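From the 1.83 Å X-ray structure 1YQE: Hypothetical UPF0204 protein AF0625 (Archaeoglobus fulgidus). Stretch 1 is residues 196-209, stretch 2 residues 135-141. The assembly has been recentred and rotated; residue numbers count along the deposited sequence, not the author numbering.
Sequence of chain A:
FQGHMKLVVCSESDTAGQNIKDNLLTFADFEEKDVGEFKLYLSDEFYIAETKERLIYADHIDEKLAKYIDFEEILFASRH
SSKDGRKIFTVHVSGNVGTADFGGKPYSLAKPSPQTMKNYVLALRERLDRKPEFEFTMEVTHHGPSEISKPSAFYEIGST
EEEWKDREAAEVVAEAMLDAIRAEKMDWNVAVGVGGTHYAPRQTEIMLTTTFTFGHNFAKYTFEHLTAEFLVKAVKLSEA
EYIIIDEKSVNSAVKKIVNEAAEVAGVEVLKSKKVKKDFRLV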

ATOM      1  N   GLY A 196      15.011  -0.166   8.375  1.00 17.44           N
ATOM      2  CA  GLY A 196      14.721   1.209   8.008  1.00 18.82           C
ATOM      3  C   GLY A 196      13.794   1.953   8.951  1.00 20.01           C
ATOM      4  O   GLY A 196      13.170   1.362   9.827  1.00 19.47           O
ATOM      5  N   THR A 197      13.724   3.267   8.777  1.00 22.91           N
ATOM      6  CA  THR A 197      12.847   4.105   9.581  1.00 24.63           C
ATOM      7  C   THR A 197      11.434   3.984   9.000  1.00 24.67           C
ATOM      8  O   THR A 197      11.252   3.377   7.943  1.00 21.89           O
ATOM      9  CB  THR A 197      13.312   5.572   9.555  1.00 26.64           C
ATOM     10  OG1 THR A 197      13.583   5.965   8.204  1.00 26.93           O
ATOM     11  CG2 THR A 197      14.574   5.738  10.395  1.00 27.91           C
ATOM     12  N   HIS A 198      10.447   4.565   9.678  1.00 24.12           N
ATOM     13  CA  HIS A 198       9.052   4.472   9.245  1.00 25.39           C
ATOM     14  C   HIS A 198       8.732   4.868   7.804  1.00 23.42           C
ATOM     15  O   HIS A 198       7.717   4.429   7.255  1.00 21.15           O
ATOM     16  CB  HIS A 198       8.142   5.255  10.205  1.00 27.94           C
ATOM     17  CG  HIS A 198       8.420   6.724  10.247  1.00 31.94           C
ATOM     18  ND1 HIS A 198       9.635   7.244  10.639  1.00 35.83           N
ATOM     19  CD2 HIS A 198       7.633   7.787   9.958  1.00 33.64           C
ATOM     20  CE1 HIS A 198       9.586   8.562  10.591  1.00 33.96           C
ATOM     21  NE2 HIS A 198       8.381   8.918  10.180  1.00 34.97           N
ATOM     22  N   TYR A 199       9.572   5.695   7.190  1.00 23.61           N
ATOM     23  CA  TYR A 199       9.330   6.094   5.803  1.00 24.55           C
ATOM     24  C   TYR A 199      10.168   5.292   4.806  1.00 24.43           C
ATOM     25  O   TYR A 199      10.302   5.678   3.642  1.00 25.59           O
ATOM     26  CB  TYR A 199       9.578   7.596   5.607  1.00 24.80           C
ATOM     27  CG  TYR A 199       8.452   8.477   6.114  1.00 26.85           C
ATOM     28  CD1 TYR A 199       7.115   8.141   5.879  1.00 28.56           C
ATOM     29  CD2 TYR A 199       8.720   9.664   6.799  1.00 31.54           C
ATOM     30  CE1 TYR A 199       6.073   8.964   6.313  1.00 28.54           C
ATOM     31  CE2 TYR A 199       7.682  10.498   7.239  1.00 31.69           C
ATOM     32  CZ  TYR A 199       6.363  10.141   6.992  1.00 31.95           C
ATOM     33  OH  TYR A 199       5.336  10.957   7.428  1.00 32.83           O
ATOM     34  N   ALA A 200      10.733   4.181   5.273  1.00 22.31           N
ATOM     35  CA  ALA A 200      11.531   3.280   4.435  1.00 21.68           C
ATOM     36  C   ALA A 200      12.259   3.954   3.272  1.00 21.83           C
ATOM     37  O   ALA A 200      11.859   3.811   2.118  1.00 22.98           O
ATOM     38  CB  ALA A 200      10.635   2.170   3.899  1.00 21.40           C
ATOM     39  N   PRO A 201      13.346   4.687   3.563  1.00 21.64           N
ATOM     40  CA  PRO A 201      14.148   5.397   2.558  1.00 20.84           C
ATOM     41  C   PRO A 201      14.695   4.502   1.442  1.00 20.07           C
ATOM     42  O   PRO A 201      14.545   4.809   0.254  1.00 21.64           O
ATOM     43  CB  PRO A 201      15.278   6.013   3.385  1.00 21.76           C
ATOM     44  CG  PRO A 201      14.682   6.161   4.745  1.00 23.62           C
ATOM     45  CD  PRO A 201      13.905   4.882   4.912  1.00 21.16           C
ATOM     46  N   ARG A 202      15.337   3.402   1.822  1.00 18.45           N
ATOM     47  CA  ARG A 202      15.906   2.487   0.835  1.00 20.82           C
ATOM     48  C   ARG A 202      14.801   1.919  -0.051  1.00 19.18           C
ATOM     49  O   ARG A 202      14.899   1.953  -1.281  1.00 18.98           O
ATOM     50  CB  ARG A 202      16.655   1.334   1.523  1.00 20.61           C
ATOM     51  CG  ARG A 202      17.810   1.748   2.448  1.00 26.36           C
ATOM     52  CD  ARG A 202      18.999   2.338   1.691  1.00 28.45           C
ATOM     53  NE  ARG A 202      18.753   3.704   1.238  1.00 32.17           N
ATOM     54  CZ  ARG A 202      18.630   4.752   2.047  1.00 33.34           C
ATOM     55  NH1 ARG A 202      18.731   4.601   3.362  1.00 34.95           N
ATOM     56  NH2 ARG A 202      18.401   5.955   1.543  1.00 33.60           N
ATOM     57  N   GLN A 203      13.748   1.405   0.577  1.00 19.05           N
ATOM     58  CA  GLN A 203      12.628   0.826  -0.164  1.00 17.97           C
ATOM     59  C   GLN A 203      11.970   1.839  -1.102  1.00 16.51           C
ATOM     60  O   GLN A 203      11.529   1.486  -2.193  1.00 16.65           O
ATOM     61  CB  GLN A 203      11.588   0.249   0.802  1.00 18.89           C
ATOM     62  CG  GLN A 203      12.103  -0.922   1.632  1.00 18.80           C
ATOM     63  CD  GLN A 203      12.627  -0.494   2.991  1.00 21.96           C
ATOM     64  OE1 GLN A 203      13.357   0.490   3.107  1.00 20.80           O
ATOM     65  NE2 GLN A 203      12.260  -1.241   4.027  1.00 21.69           N
ATOM     66  N   THR A 204      11.905   3.095  -0.678  1.00 15.23           N
ATOM     67  CA  THR A 204      11.321   4.145  -1.508  1.00 16.78           C
ATOM     68  C   THR A 204      12.154   4.330  -2.783  1.00 17.49           C
ATOM     69  O   THR A 204      11.609   4.455  -3.882  1.00 17.39           O
ATOM     70  CB  THR A 204      11.258   5.490  -0.740  1.00 16.08           C
ATOM     71  OG1 THR A 204      10.334   5.371   0.349  1.00 14.32           O
ATOM     72  CG2 THR A 204      10.809   6.623  -1.655  1.00 15.21           C
ATOM     73  N   GLU A 205      13.476   4.345  -2.636  1.00 16.92           N
ATOM     74  CA  GLU A 205      14.366   4.508  -3.785  1.00 17.32           C
ATOM     75  C   GLU A 205      14.226   3.290  -4.704  1.00 16.05           C
ATOM     76  O   GLU A 205      14.237   3.411  -5.932  1.00 13.19           O
ATOM     77  CB  GLU A 205      15.815   4.644  -3.309  1.00 18.60           C
ATOM     78  CG  GLU A 205      16.003   5.725  -2.260  1.00 24.09           C
ATOM     79  CD  GLU A 205      17.395   5.730  -1.651  1.00 25.94           C
ATOM     80  OE1 GLU A 205      17.953   4.636  -1.422  1.00 27.75           O
ATOM     81  OE2 GLU A 205      17.926   6.830  -1.386  1.00 30.98           O
ATOM     82  N   ILE A 206      14.082   2.115  -4.101  1.00 14.83           N
ATOM     83  CA  ILE A 206      13.929   0.892  -4.875  1.00 13.66           C
ATOM     84  C   ILE A 206      12.611   0.923  -5.654  1.00 15.62           C
ATOM     85  O   ILE A 206      12.557   0.496  -6.813  1.00 16.89           O
ATOM     86  CB  ILE A 206      14.004  -0.364  -3.950  1.00 14.42           C
ATOM     87  CG1 ILE A 206      15.460  -0.576  -3.507  1.00 14.81           C
ATOM     88  CG2 ILE A 206      13.480  -1.613  -4.685  1.00 10.45           C
ATOM     89  CD1 ILE A 206      15.656  -1.637  -2.432  1.00 16.75           C
ATOM     90  N   MET A 207      11.555   1.445  -5.034  1.00 14.52           N
ATOM     91  CA  MET A 207      10.247   1.538  -5.694  1.00 13.07           C
ATOM     92  C   MET A 207      10.275   2.499  -6.884  1.00 15.81           C
ATOM     93  O   MET A 207       9.628   2.266  -7.908  1.00 13.53           O
ATOM     94  CB  MET A 207       9.180   2.018  -4.705  1.00 13.59           C
ATOM     95  CG  MET A 207       8.724   0.968  -3.707  1.00  7.10           C
ATOM     96  SD  MET A 207       7.852  -0.387  -4.558  1.00 14.72           S
ATOM     97  CE  MET A 207       6.216   0.298  -4.699  1.00 11.78           C
ATOM     98  N   LEU A 208      11.031   3.582  -6.747  1.00 14.84           N
ATOM     99  CA  LEU A 208      11.112   4.585  -7.803  1.00 18.28           C
ATOM    100  C   LEU A 208      12.106   4.326  -8.936  1.00 20.23           C
ATOM    101  O   LEU A 208      11.927   4.852 -10.042  1.00 20.38           O
ATOM    102  CB  LEU A 208      11.430   5.952  -7.183  1.00 17.04           C
ATOM    103  CG  LEU A 208      10.372   6.627  -6.310  1.00 16.70           C
ATOM    104  CD1 LEU A 208      11.006   7.745  -5.491  1.00 18.39           C
ATOM    105  CD2 LEU A 208       9.262   7.169  -7.189  1.00 17.86           C
ATOM    106  N   THR A 209      13.130   3.511  -8.691  1.00 19.70           N
ATOM    107  CA  THR A 209      14.153   3.298  -9.713  1.00 21.19           C
ATOM    108  C   THR A 209      14.544   1.885 -10.133  1.00 20.20           C
ATOM    109  O   THR A 209      15.415   1.730 -10.992  1.00 21.05           O
ATOM    110  CB  THR A 209      15.457   4.003  -9.308  1.00 21.09           C
ATOM    111  OG1 THR A 209      16.033   3.327  -8.183  1.00 20.87           O
ATOM    112  CG2 THR A 209      15.182   5.456  -8.932  1.00 22.82           C
TER
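Stretch 2 (135-141) EFTMEVT

Stretch 1 opens as a loop, folds through a type I turn from T197 to A200, closed by A200 N to T197 O at 2.8 Å, and enters a helix spanning 201-209 with A200 at the N-cap. Stretch 2 is extended, with a strand beginning at E135. The axes of the helix and of the strand approach to 7.2 Å, and their N-to-C directions differ by 111°, so the strand passes steeply across the helix rather than along it. The contacts follow in reverse order: going from F136 to V140 along stretch 2, the partners go from L208 and T204 back to H198. The nearest CA pairs are Y199 CA to E139 CA at 4.6 Å, T204 CA to M138 CA at 5.2 Å and H198 CA to V140 CA at 5.5 Å.

Two hydrogen bonds tie stretch 2 down by its backbone. V140 N donates to H198 O in the turn (3.1 Å, 161°), and M138 N donates to T204 OG1 on the first turn of the helix (2.9 Å, 170°). T204 OG1 in turn donates to A200 O at 2.8 Å, so one hydroxyl links the strand to the start of the helix. Between these bonds, Y199 O lies 3.1 Å from M138 O; both are acceptors, and no hydrogen bond joins them.

Apolar side chains make much of the remaining contact. The CA-to-CB bonds of M138 and F136 both point toward stretch 1. M138, with the largest covered area, packs its CG 3.7 Å from M207 CG. F136 has its CD2 3.8 Å from L208 CD2 and its CE2 4.0 Å from T204 CG2. Near the turn, V140 CG1 rests 4.1 Å from A200 CB and 3.6 Å from T197 O. The CB of E139 points away, yet its CG meets the edge of the Y199 ring, 4.0 Å from CE1 of Y199.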

ATOM      1  N   GLU A 135       6.551  15.407  -2.012  1.00 23.47           N
ATOM      2  CA  GLU A 135       7.556  14.374  -2.168  1.00 24.71           C
ATOM      3  C   GLU A 135       6.876  13.024  -2.007  1.00 21.65           C
ATOM      4  O   GLU A 135       5.888  12.909  -1.289  1.00 20.57           O
ATOM      5  CB  GLU A 135       8.641  14.546  -1.103  1.00 28.18           C
ATOM      6  CG  GLU A 135       9.799  13.581  -1.221  1.00 36.37           C
ATOM      7  CD  GLU A 135      10.872  13.839  -0.180  1.00 40.07           C
ATOM      8  OE1 GLU A 135      11.427  14.961  -0.161  1.00 42.52           O
ATOM      9  OE2 GLU A 135      11.159  12.921   0.620  1.00 43.74           O
ATOM     10  N   PHE A 136       7.380  12.008  -2.696  1.00 21.73           N
ATOM     11  CA  PHE A 136       6.803  10.678  -2.564  1.00 18.97           C
ATOM     12  C   PHE A 136       7.633   9.838  -1.608  1.00 17.57           C
ATOM     13  O   PHE A 136       8.853   9.961  -1.555  1.00 16.49           O
ATOM     14  CB  PHE A 136       6.757   9.928  -3.893  1.00 18.94           C
ATOM     15  CG  PHE A 136       6.513   8.456  -3.720  1.00 16.40           C
ATOM     16  CD1 PHE A 136       5.260   7.991  -3.328  1.00 17.48           C
ATOM     17  CD2 PHE A 136       7.555   7.546  -3.837  1.00 16.86           C
ATOM     18  CE1 PHE A 136       5.052   6.643  -3.048  1.00 16.01           C
ATOM     19  CE2 PHE A 136       7.358   6.194  -3.559  1.00 17.10           C
ATOM     20  CZ  PHE A 136       6.099   5.745  -3.162  1.00 16.17           C
ATOM     21  N   THR A 137       6.962   8.966  -0.868  1.00 17.93           N
ATOM     22  CA  THR A 137       7.655   8.087   0.046  1.00 14.97           C
ATOM     23  C   THR A 137       6.792   6.887   0.398  1.00 16.78           C
ATOM     24  O   THR A 137       5.561   6.969   0.448  1.00 16.23           O
ATOM     25  CB  THR A 137       8.049   8.809   1.356  1.00 19.81           C
ATOM     26  OG1 THR A 137       8.921   7.964   2.119  1.00 18.53           O
ATOM     27  CG2 THR A 137       6.814   9.128   2.190  1.00 18.34           C
ATOM     28  N   MET A 138       7.448   5.757   0.605  1.00 17.13           N
ATOM     29  CA  MET A 138       6.751   4.559   1.012  1.00 17.82           C
ATOM     30  C   MET A 138       6.605   4.714   2.517  1.00 18.95           C
ATOM     31  O   MET A 138       7.279   5.547   3.132  1.00 17.51           O
ATOM     32  CB  MET A 138       7.598   3.319   0.738  1.00 17.91           C
ATOM     33  CG  MET A 138       7.688   2.901  -0.711  1.00 17.33           C
ATOM     34  SD  MET A 138       6.090   2.390  -1.361  1.00 16.43           S
ATOM     35  CE  MET A 138       5.861   0.824  -0.513  1.00 14.59           C
ATOM     36  N   GLU A 139       5.696   3.938   3.092  1.00 18.56           N
ATOM     37  CA  GLU A 139       5.504   3.901   4.532  1.00 18.23           C
ATOM     38  C   GLU A 139       5.632   2.419   4.826  1.00 17.59           C
ATOM     39  O   GLU A 139       5.203   1.591   4.022  1.00 16.38           O
ATOM     40  CB  GLU A 139       4.108   4.363   4.937  1.00 21.72           C
ATOM     41  CG  GLU A 139       3.925   5.856   5.074  1.00 26.01           C
ATOM     42  CD  GLU A 139       2.537   6.205   5.570  1.00 27.15           C
ATOM     43  OE1 GLU A 139       2.183   5.770   6.687  1.00 29.80           O
ATOM     44  OE2 GLU A 139       1.796   6.907   4.847  1.00 29.50           O
ATOM     45  N   VAL A 140       6.240   2.070   5.952  1.00 16.91           N
ATOM     46  CA  VAL A 140       6.368   0.664   6.300  1.00 15.93           C
ATOM     47  C   VAL A 140       4.974   0.141   6.616  1.00 16.44           C
ATOM     48  O   VAL A 140       4.019   0.915   6.720  1.00 17.01           O
ATOM     49  CB  VAL A 140       7.260   0.474   7.544  1.00 14.89           C
ATOM     50  CG1 VAL A 140       8.685   0.902   7.230  1.00 15.66           C
ATOM     51  CG2 VAL A 140       6.699   1.281   8.705  1.00 16.74           C
ATOM     52  N   THR A 141       4.851  -1.174   6.752  1.00 16.03           N
ATOM     53  CA  THR A 141       3.574  -1.783   7.093  1.00 15.52           C
ATOM     54  C   THR A 141       3.226  -1.374   8.519  1.00 14.99           C
ATOM     55  O   THR A 141       4.053  -1.492   9.417  1.00 14.30           O
ATOM     56  CB  THR A 141       3.659  -3.316   7.027  1.00 14.77           C
ATOM     57  OG1 THR A 141       3.868  -3.715   5.668  1.00 17.14           O
ATOM     58  CG2 THR A 141       2.387  -3.953   7.553  1.00 17.08           C
TER